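Local coordinates for Thiol:disulfide interchange protein dsbA-like (Escherichia coli, PDB 3C7M) that transfers its redox-active disulfide to other proteins in the periplasm, working with DsbI to form an essential disulfide bond in the arylsulfate sulfotransferase AssT, at residues Y27-C32 and Q161-Y166. Residues are numbered along the deposited sequence; the frame is centred on the assembly and turned at random.
Sequences YACPFC and QGVPAY
Reduced C29 and C32, the redox-active CxxC pair at the start of helix 30-38, pack against the loop of V163 and P164, whose connecting peptide bond is cis. C29 can be followed outward from its CB, which lies 3.8 Å from V163 CG2. Its SG, anti to the backbone N (chi1 171°), continues to the same methyl and comes 3.4 Å from V163 O, a close approach without a hydrogen bond. From the N-cap position C29 SG also accepts from C32 N (3.4 Å, N-H...S angle 159°). Such a bond, together with the helix N-terminus, would be expected to stabilise a thiolate at C29, as in thioredoxin-family enzymes. C32 SG, anti to its own carbonyl carbon, instead settles against the junction of the two loop residues, 3.5 Å from P164 N and 3.8 Å from V163 CB. P164 CD touches both this sulfur and F31 CB, 3.9 Å from the latter, while the phenyl ring turns away. The cis-proline beside the CxxC motif is a hallmark of the thioredoxin fold. Q161 NE2 donates to P164 O within 161-166, while a water bridges C32 O and Y166 OH of strand 165-168. C32 packs on F25 and V163 on V24 of strand 20-25; Y101 of helix 92-106 also touches C32, and A165 leads the loop into the central sheet by backbone bonding to V24.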
# COMPACT_ATOMS: atom_id res chain seq x y z
N TYR A 27 0.81 -5.02 5.94
CA TYR A 27 1.68 -4.68 7.06
C TYR A 27 2.48 -5.91 7.53
O TYR A 27 3.60 -5.77 8.06
CB TYR A 27 0.86 -4.09 8.22
CG TYR A 27 0.13 -5.15 9.03
CD1 TYR A 27 -1.07 -5.69 8.58
CD2 TYR A 27 0.67 -5.63 10.22
CE1 TYR A 27 -1.73 -6.68 9.30
CE2 TYR A 27 0.02 -6.62 10.95
CZ TYR A 27 -1.17 -7.13 10.49
OH TYR A 27 -1.80 -8.10 11.23
N ALA A 28 1.91 -7.10 7.35
CA ALA A 28 2.49 -8.34 7.90
C ALA A 28 3.46 -9.03 6.94
O ALA A 28 3.96 -10.12 7.24
CB ALA A 28 1.38 -9.28 8.32
N CYS A 29 3.73 -8.40 5.81
CA CYS A 29 4.57 -9.03 4.80
C CYS A 29 6.00 -8.50 4.88
O CYS A 29 6.23 -7.30 4.72
CB CYS A 29 4.00 -8.80 3.40
SG CYS A 29 5.15 -9.34 2.11
N PRO A 30 6.98 -9.40 5.13
CA PRO A 30 8.36 -8.93 5.29
C PRO A 30 8.96 -8.28 4.03
O PRO A 30 9.73 -7.32 4.15
CB PRO A 30 9.12 -10.20 5.67
CG PRO A 30 8.30 -11.31 5.14
CD PRO A 30 6.87 -10.86 5.27
N PHE A 31 8.63 -8.81 2.86
CA PHE A 31 9.10 -8.23 1.60
C PHE A 31 8.49 -6.86 1.31
O PHE A 31 9.17 -5.98 0.77
CB PHE A 31 8.90 -9.20 0.43
CG PHE A 31 10.03 -10.20 0.27
CD1 PHE A 31 11.14 -9.88 -0.50
CD2 PHE A 31 9.97 -11.45 0.87
CE1 PHE A 31 12.19 -10.79 -0.66
CE2 PHE A 31 11.01 -12.36 0.72
CZ PHE A 31 12.12 -12.03 -0.05
N CYS A 32 7.23 -6.65 1.70
CA CYS A 32 6.62 -5.33 1.60
C CYS A 32 7.44 -4.30 2.39
O CYS A 32 7.69 -3.21 1.90
CB CYS A 32 5.17 -5.33 2.09
SG CYS A 32 4.05 -6.17 0.96
N GLN A 161 1.52 -13.49 -7.69
CA GLN A 161 2.91 -13.62 -7.24
C GLN A 161 3.13 -13.04 -5.85
O GLN A 161 4.25 -12.65 -5.49
CB GLN A 161 3.87 -13.03 -8.29
CG GLN A 161 3.56 -11.59 -8.72
CD GLN A 161 4.30 -10.57 -7.88
OE1 GLN A 161 5.53 -10.53 -7.88
NE2 GLN A 161 3.55 -9.74 -7.17
N GLY A 162 2.07 -13.02 -5.05
CA GLY A 162 2.15 -12.58 -3.66
C GLY A 162 2.13 -11.08 -3.51
O GLY A 162 1.72 -10.35 -4.43
N VAL A 163 2.55 -10.61 -2.35
CA VAL A 163 2.77 -9.19 -2.12
C VAL A 163 4.25 -8.95 -1.79
O VAL A 163 4.92 -9.83 -1.26
CB VAL A 163 1.84 -8.61 -1.01
CG1 VAL A 163 0.40 -8.52 -1.52
CG2 VAL A 163 1.91 -9.44 0.27
N PRO A 164 4.78 -7.75 -2.12
CA PRO A 164 4.09 -6.63 -2.76
C PRO A 164 3.74 -6.91 -4.21
O PRO A 164 4.41 -7.72 -4.88
CB PRO A 164 5.12 -5.50 -2.69
CG PRO A 164 6.44 -6.21 -2.62
CD PRO A 164 6.19 -7.45 -1.83
N ALA A 165 2.70 -6.25 -4.69
CA ALA A 165 2.28 -6.36 -6.08
C ALA A 165 2.16 -4.94 -6.65
O ALA A 165 1.22 -4.20 -6.33
CB ALA A 165 0.97 -7.12 -6.18
N TYR A 166 3.14 -4.57 -7.47
CA TYR A 166 3.14 -3.27 -8.14
C TYR A 166 2.46 -3.39 -9.49
O TYR A 166 2.90 -4.17 -10.34
CB TYR A 166 4.55 -2.74 -8.33
CG TYR A 166 5.31 -2.49 -7.04
CD1 TYR A 166 6.08 -3.49 -6.46
CD2 TYR A 166 5.30 -1.23 -6.44
CE1 TYR A 166 6.82 -3.26 -5.29
CE2 TYR A 166 6.04 -0.99 -5.27
CZ TYR A 166 6.79 -2.01 -4.71
OH TYR A 166 7.52 -1.81 -3.55
O HOH W 1 6.54 -3.03 -0.93